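Local atomic coordinates of Glp_546_48378_50642 (Giardia intestinalis, PDB entry 2QVW), a protein that cleaves double-stranded RNA into siRNAs of 21 to 23 base pairs in the RNA interference pathway, as a metal-dependent RNase III-type endonuclease. Residues L29-G34 with G295-F300; V172-D177 with A216-D221; L602-S607 with L634-Q639. All blocks are in the same frame, centred on the assembly; numbering follows the deposited sequence.

Interaction 1: L29-G34 with G295-F300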
# COMPACT_ATOMS: atom_id res chain seq x y z
N LEU A 29 -1.56 0.40 -15.51
CA LEU A 29 -0.93 0.89 -14.28
C LEU A 29 -1.98 1.00 -13.18
O LEU A 29 -1.99 1.98 -12.42
CB LEU A 29 -0.30 2.27 -14.53
CG LEU A 29 0.69 2.40 -15.68
CD1 LEU A 29 1.11 3.85 -15.81
CD2 LEU A 29 1.90 1.51 -15.43
N GLY A 30 -2.86 0.01 -13.09
CA GLY A 30 -3.91 0.02 -12.10
C GLY A 30 -4.49 1.41 -11.91
O GLY A 30 -4.77 2.11 -12.88
N THR A 31 -4.67 1.81 -10.66
CA THR A 31 -5.19 3.13 -10.36
C THR A 31 -3.96 4.01 -10.18
O THR A 31 -2.90 3.53 -9.75
CB THR A 31 -6.00 3.12 -9.07
OG1 THR A 31 -5.14 2.83 -7.97
CG2 THR A 31 -7.09 2.08 -9.13
N LEU A 32 -4.10 5.29 -10.51
CA LEU A 32 -2.99 6.23 -10.38
C LEU A 32 -3.20 7.13 -9.18
O LEU A 32 -4.22 7.80 -9.07
CB LEU A 32 -2.86 7.08 -11.64
CG LEU A 32 -2.64 6.29 -12.94
CD1 LEU A 32 -2.37 7.25 -14.06
CD2 LEU A 32 -1.47 5.33 -12.79
N PRO A 33 -2.23 7.15 -8.26
CA PRO A 33 -2.30 7.98 -7.05
C PRO A 33 -2.25 9.48 -7.37
O PRO A 33 -1.33 9.95 -8.04
CB PRO A 33 -1.09 7.51 -6.25
CG PRO A 33 -0.11 7.19 -7.32
CD PRO A 33 -0.95 6.42 -8.31
N GLY A 34 -3.25 10.22 -6.90
CA GLY A 34 -3.28 11.64 -7.15
C GLY A 34 -2.05 12.28 -6.55
O GLY A 34 -1.19 11.59 -6.01
N GLY A 295 1.98 -1.40 -10.94
CA GLY A 295 1.72 -0.09 -11.51
C GLY A 295 1.76 1.03 -10.50
O GLY A 295 2.71 1.13 -9.72
N GLY A 296 0.73 1.87 -10.51
CA GLY A 296 0.66 3.00 -9.61
C GLY A 296 0.61 2.69 -8.13
O GLY A 296 1.22 3.39 -7.33
N GLU A 297 -0.11 1.64 -7.74
CA GLU A 297 -0.20 1.29 -6.34
C GLU A 297 1.12 0.71 -5.82
O GLU A 297 1.50 0.95 -4.68
CB GLU A 297 -1.35 0.31 -6.11
CG GLU A 297 -2.73 0.99 -6.08
CD GLU A 297 -3.89 0.01 -5.90
OE1 GLU A 297 -4.12 -0.81 -6.81
OE2 GLU A 297 -4.57 0.06 -4.85
N ARG A 298 1.82 -0.05 -6.65
CA ARG A 298 3.11 -0.61 -6.24
C ARG A 298 4.08 0.56 -6.05
O ARG A 298 4.98 0.49 -5.21
CB ARG A 298 3.64 -1.56 -7.30
CG ARG A 298 5.07 -2.04 -7.07
CD ARG A 298 5.21 -2.90 -5.83
NE ARG A 298 6.54 -3.50 -5.72
CZ ARG A 298 6.99 -4.16 -4.66
NH1 ARG A 298 6.22 -4.32 -3.60
NH2 ARG A 298 8.21 -4.66 -4.65
N TYR A 299 3.90 1.62 -6.83
CA TYR A 299 4.75 2.80 -6.72
C TYR A 299 4.57 3.41 -5.35
O TYR A 299 5.47 3.33 -4.52
CB TYR A 299 4.39 3.83 -7.79
CG TYR A 299 4.85 5.24 -7.44
CD1 TYR A 299 6.21 5.55 -7.32
CD2 TYR A 299 3.92 6.25 -7.19
CE1 TYR A 299 6.61 6.82 -6.96
CE2 TYR A 299 4.33 7.51 -6.83
CZ TYR A 299 5.67 7.79 -6.71
OH TYR A 299 6.05 9.04 -6.32
N PHE A 300 3.41 4.01 -5.12
CA PHE A 300 3.10 4.65 -3.85
C PHE A 300 3.47 3.77 -2.67
O PHE A 300 3.87 4.26 -1.61
CB PHE A 300 1.62 5.01 -3.78
CG PHE A 300 1.19 5.57 -2.46
CD1 PHE A 300 1.71 6.77 -1.99
CD2 PHE A 300 0.28 4.88 -1.66
CE1 PHE A 300 1.33 7.28 -0.75
CE2 PHE A 300 -0.11 5.38 -0.42
CZ PHE A 300 0.42 6.58 0.04

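Interaction 2: V172-D177 with A216-D221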
# COMPACT_ATOMS: atom_id res chain seq x y z
N VAL A 172 -4.28 36.99 -20.53
CA VAL A 172 -5.72 37.06 -20.33
C VAL A 172 -6.20 38.48 -20.59
O VAL A 172 -5.89 39.40 -19.82
CB VAL A 172 -6.11 36.66 -18.90
CG1 VAL A 172 -5.19 37.32 -17.91
CG2 VAL A 172 -7.55 37.06 -18.62
N VAL A 173 -6.94 38.67 -21.68
CA VAL A 173 -7.45 39.99 -22.03
C VAL A 173 -8.28 40.63 -20.92
O VAL A 173 -9.19 40.00 -20.38
CB VAL A 173 -8.30 39.93 -23.32
CG1 VAL A 173 -9.13 41.20 -23.45
CG2 VAL A 173 -7.39 39.78 -24.52
N LEU A 174 -7.95 41.87 -20.59
CA LEU A 174 -8.67 42.60 -19.56
C LEU A 174 -9.50 43.69 -20.22
O LEU A 174 -10.44 44.21 -19.63
CB LEU A 174 -7.70 43.25 -18.56
CG LEU A 174 -6.86 42.29 -17.72
CD1 LEU A 174 -5.96 43.09 -16.81
CD2 LEU A 174 -7.78 41.39 -16.91
N GLY A 175 -9.13 44.02 -21.45
CA GLY A 175 -9.86 45.04 -22.18
C GLY A 175 -8.98 45.90 -23.05
O GLY A 175 -7.78 46.05 -22.79
N ILE A 176 -9.58 46.47 -24.09
CA ILE A 176 -8.86 47.32 -25.03
C ILE A 176 -8.62 48.67 -24.37
O ILE A 176 -9.56 49.30 -23.89
CB ILE A 176 -9.67 47.53 -26.32
CG1 ILE A 176 -10.26 46.20 -26.78
CG2 ILE A 176 -8.78 48.13 -27.40
CD1 ILE A 176 -11.34 46.32 -27.85
N ASP A 177 -7.37 49.11 -24.35
CA ASP A 177 -7.02 50.40 -23.76
C ASP A 177 -6.81 51.46 -24.85
O ASP A 177 -5.69 51.71 -25.29
CB ASP A 177 -5.74 50.27 -22.92
CG ASP A 177 -5.43 51.53 -22.14
OD1 ASP A 177 -6.28 51.94 -21.32
OD2 ASP A 177 -4.33 52.10 -22.33
N ALA A 216 -4.93 45.42 -23.06
CA ALA A 216 -4.48 45.37 -21.67
C ALA A 216 -4.81 44.02 -21.05
O ALA A 216 -5.95 43.77 -20.69
CB ALA A 216 -5.15 46.49 -20.88
N ALA A 217 -3.81 43.16 -20.92
CA ALA A 217 -4.00 41.83 -20.35
C ALA A 217 -2.89 41.43 -19.38
O ALA A 217 -1.80 42.02 -19.38
CB ALA A 217 -4.10 40.81 -21.47
N VAL A 218 -3.15 40.41 -18.57
CA VAL A 218 -2.17 39.92 -17.60
C VAL A 218 -1.52 38.60 -18.03
O VAL A 218 -2.18 37.61 -18.30
CB VAL A 218 -2.82 39.70 -16.23
CG1 VAL A 218 -1.75 39.43 -15.20
CG2 VAL A 218 -3.64 40.91 -15.85
N ARG A 219 -0.19 38.61 -18.10
CA ARG A 219 0.55 37.42 -18.49
C ARG A 219 0.23 36.31 -17.51
O ARG A 219 0.39 36.47 -16.30
CB ARG A 219 2.04 37.72 -18.50
CG ARG A 219 2.91 36.61 -19.02
CD ARG A 219 3.79 37.10 -20.14
NE ARG A 219 5.01 36.32 -20.28
CZ ARG A 219 5.92 36.20 -19.31
NH1 ARG A 219 5.73 36.81 -18.15
NH2 ARG A 219 7.01 35.47 -19.52
N LEU A 220 -0.20 35.17 -18.05
CA LEU A 220 -0.56 34.01 -17.24
C LEU A 220 0.37 33.71 -16.06
O LEU A 220 -0.09 33.29 -15.01
CB LEU A 220 -0.67 32.77 -18.13
CG LEU A 220 -1.44 31.59 -17.55
CD1 LEU A 220 -2.86 32.04 -17.23
CD2 LEU A 220 -1.46 30.44 -18.53
N ASP A 221 1.68 33.92 -16.23
CA ASP A 221 2.62 33.66 -15.14
C ASP A 221 2.26 34.52 -13.95
O ASP A 221 1.91 34.04 -12.88
CB ASP A 221 4.05 34.02 -15.55
CG ASP A 221 4.44 33.44 -16.87
OD1 ASP A 221 4.19 32.24 -17.08
OD2 ASP A 221 5.00 34.18 -17.70

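Interaction 3: L602-S607 with L634-Q639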
# COMPACT_ATOMS: atom_id res chain seq x y z
N LEU A 602 -12.48 -35.09 18.41
CA LEU A 602 -13.90 -35.37 18.31
C LEU A 602 -14.11 -36.73 18.92
O LEU A 602 -15.19 -37.06 19.42
CB LEU A 602 -14.36 -35.41 16.86
CG LEU A 602 -14.67 -34.07 16.20
CD1 LEU A 602 -15.62 -34.30 15.03
CD2 LEU A 602 -15.32 -33.13 17.21
N ALA A 603 -13.05 -37.53 18.86
CA ALA A 603 -13.06 -38.88 19.39
C ALA A 603 -13.06 -38.83 20.90
O ALA A 603 -13.11 -39.86 21.55
CB ALA A 603 -11.86 -39.65 18.90
N TYR A 604 -12.97 -37.62 21.46
CA TYR A 604 -13.01 -37.51 22.90
C TYR A 604 -14.47 -37.70 23.30
O TYR A 604 -15.38 -37.39 22.52
CB TYR A 604 -12.51 -36.14 23.40
CG TYR A 604 -12.47 -36.10 24.91
CD1 TYR A 604 -11.40 -36.66 25.61
CD2 TYR A 604 -13.57 -35.63 25.64
CE1 TYR A 604 -11.43 -36.75 27.00
CE2 TYR A 604 -13.60 -35.73 27.03
CZ TYR A 604 -12.53 -36.29 27.71
OH TYR A 604 -12.57 -36.40 29.08
N GLU A 605 -14.69 -38.22 24.50
CA GLU A 605 -16.03 -38.49 25.00
C GLU A 605 -16.54 -37.33 25.83
O GLU A 605 -16.28 -37.25 27.03
CB GLU A 605 -15.99 -39.76 25.86
CG GLU A 605 -15.46 -41.01 25.15
CD GLU A 605 -14.13 -40.79 24.42
OE1 GLU A 605 -13.17 -40.26 25.04
OE2 GLU A 605 -14.05 -41.15 23.23
N SER A 606 -17.27 -36.42 25.19
CA SER A 606 -17.81 -35.25 25.87
C SER A 606 -18.47 -35.66 27.18
O SER A 606 -19.41 -36.45 27.19
CB SER A 606 -18.83 -34.53 24.99
OG SER A 606 -19.99 -35.32 24.79
N SER A 607 -17.97 -35.11 28.29
CA SER A 607 -18.52 -35.43 29.61
C SER A 607 -19.82 -34.66 29.86
O SER A 607 -20.30 -34.60 30.99
CB SER A 607 -17.51 -35.08 30.70
OG SER A 607 -17.24 -33.70 30.71
N LEU A 634 -16.37 -26.85 17.25
CA LEU A 634 -16.41 -25.57 17.95
C LEU A 634 -16.76 -25.80 19.42
O LEU A 634 -16.07 -25.30 20.32
CB LEU A 634 -17.44 -24.65 17.29
CG LEU A 634 -17.73 -23.30 17.94
CD1 LEU A 634 -16.43 -22.61 18.30
CD2 LEU A 634 -18.56 -22.44 16.99
N ILE A 635 -17.82 -26.57 19.64
CA ILE A 635 -18.30 -26.89 20.98
C ILE A 635 -17.16 -27.46 21.83
O ILE A 635 -16.99 -27.09 22.99
CB ILE A 635 -19.45 -27.93 20.94
CG1 ILE A 635 -20.42 -27.62 19.79
CG2 ILE A 635 -20.19 -27.92 22.28
CD1 ILE A 635 -21.12 -26.28 19.91
N ARG A 636 -16.40 -28.37 21.24
CA ARG A 636 -15.29 -28.96 21.95
C ARG A 636 -14.39 -27.84 22.42
O ARG A 636 -14.14 -27.69 23.63
CB ARG A 636 -14.50 -29.88 21.02
CG ARG A 636 -15.22 -31.15 20.62
CD ARG A 636 -15.36 -32.13 21.79
NE ARG A 636 -15.84 -33.44 21.33
CZ ARG A 636 -16.24 -34.42 22.13
NH1 ARG A 636 -16.22 -34.27 23.45
NH2 ARG A 636 -16.67 -35.57 21.61
N LEU A 637 -13.93 -27.03 21.46
CA LEU A 637 -13.04 -25.91 21.74
C LEU A 637 -13.62 -24.91 22.71
O LEU A 637 -12.90 -24.07 23.23
CB LEU A 637 -12.66 -25.21 20.44
CG LEU A 637 -11.89 -26.10 19.45
CD1 LEU A 637 -11.53 -25.29 18.21
CD2 LEU A 637 -10.62 -26.65 20.10
N LEU A 638 -14.91 -25.00 22.97
CA LEU A 638 -15.56 -24.10 23.92
C LEU A 638 -15.48 -24.64 25.34
O LEU A 638 -15.18 -23.90 26.28
CB LEU A 638 -17.01 -23.85 23.52
CG LEU A 638 -17.23 -22.92 22.32
CD1 LEU A 638 -18.71 -22.83 22.01
CD2 LEU A 638 -16.67 -21.54 22.63
N GLN A 639 -15.75 -25.93 25.51
CA GLN A 639 -15.68 -26.53 26.83
C GLN A 639 -14.29 -26.27 27.37
O GLN A 639 -14.11 -25.87 28.51
CB GLN A 639 -15.89 -28.04 26.77
CG GLN A 639 -17.17 -28.49 26.12
CD GLN A 639 -17.36 -29.99 26.22
OE1 GLN A 639 -17.39 -30.55 27.32
NE2 GLN A 639 -17.49 -30.65 25.08

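Interaction 1: L29-G34 with G295-F300
L29 and G295 bring their backbones together, CA to CA 4.0 Å, and the extended, irregular segment 29-34 then runs on past the first turn of helix 295-306. One backbone hydrogen bond joins the two: G296 N gives its hydrogen to L29 O at 3.3 Å, nearly straight at 162° but long enough to count as weak. With no side chain on G295 or G296, the loop lies directly against the helix backbone, and T31 O sits 3.6 Å from G296 CA. The loop leads from strand 18-25 to strand 35-37 of the antiparallel sheet built mostly from the N-terminal region, so the contact sets a sheet-connecting loop against the start of helix 295-306.

Further along, P33 takes over. Its CD and CG atoms pack against the G296 carbonyl oxygen, which already accepts the helical bond from F300 N. P33 CG also reaches the Y299 ring at CD2, 4.1 Å away, coming in at the ring edge near its plane, with the two side chains at a slant. Y299 CG is anti to the backbone N (chi1 159°), which starts the ring on its way toward the proline; the hydroxyl at the far end bonds to T98 OG1. P33 CB meets F300 CB more loosely, at 4.4 Å, and the F300 ring then leads away to H330 and V333 of helix 330-356. On the exposed side, T31 OG1 rests 3.6 Å from E297 CG, touching the methylene part of the glutamate.

Interaction 2: V172-D177 with A216-D221
V172 and V218 form a hydrogen-bonded antiparallel pair on two strands whose axes come within 4.4 Å at 160°. V172 N donates to V218 O at 3.1 Å, the donor standing 41° out of the carbonyl plane, and the return bond from V218 N ends on V172 O, whose position is less certain. The two valine side chains lie side by side and point the same way, with V172 CG1 3.8 Å from V218 CB. L174 CD1 meets the CG2 branch of V218, the two side chains meeting at a slant. V173 and A217, a non-hydrogen-bonded pair, point to the opposite face of the sheet.

The register slips at the other end. L174 and G175 both face A216, a classic beta bulge, and G175 has backbone angles that by themselves call for glycine. A216 N still donates to G175 O at 2.9 Å. Beyond the bulge the contact thins: D177 CB comes only to 4.3 Å from A216 CB, and D177 turns its carboxylate away. Past R219 the chain leaves the strand and moves off from strand 169-178, although L220 keeps a backbone bond to L170.

Both strands lie in the PAZ domain, a module that in Dicers recognises the 3' end of double-stranded RNA. In the domain's antiparallel sheet they are adjacent: strand 160-163 follows beyond 169-178, where V161 touches V173, and strand 242-244 flanks 213-219, where F243 packs on A216.

Interaction 3: L602-S607 with L634-Q639
R636, on helix 631-642, reaches across to the loop backbone of L602, Y604 and S606, and its side chain carries most of the contact. CB points toward the loop. CG packs against L602 CD2 at 3.9 Å, the two side chains meeting at a slant. The chain bends next, chi2 at -70° placing CD, and NE passes L602 CA at 4.1 Å. The guanidinium enters the curve of the loop just after helix 591-602. The buried flank of helix 631-642 packs through L634, L637 and L638 on helix 718-735, which bears the manganese ligands D722 and E725 of the second RNase III domain; R636 faces the surface.

At the tip, NH2 donates to L602 O at 3.0 Å, a weak bond because it is bent to 124°. Y604 O lies beside NH2, modelled too close for a bond type to be assigned. Y604 CB lies over one face of the guanidinium, offset toward the rim. NH1 sits at the edge of the Y604 ring, 3.7 Å from CD2, with ring and guanidinium planes 86° apart. S606 N lies at the guanidinium edge, in plane, but as a second donor makes no bond to NH1. One turn on, Q639 NE2 approaches S606 CB at 4.1 Å.

Overall arrangement
The three contacts are strung along the elongated molecule without touching. The centre of interaction 1 lies about 9 Å from the centre of the chain, interactions 2 and 3 far out on opposite sides of it, their own centres about 85 Å apart. Along the sequence, 172-177 with 216-221 is nested inside the loop that 29-34 closes with 295-300, so the PAZ domain is an excursion between an N-terminal sheet loop and helix 295-306; interaction 3 comes afterwards, in series, on helix 631-642, which packs on helix 718-735. None shares a sheet or helix with another. The order fits a Dicer that holds an RNA end in PAZ and cuts at distant RNase III sites, with interaction 1 in the region between.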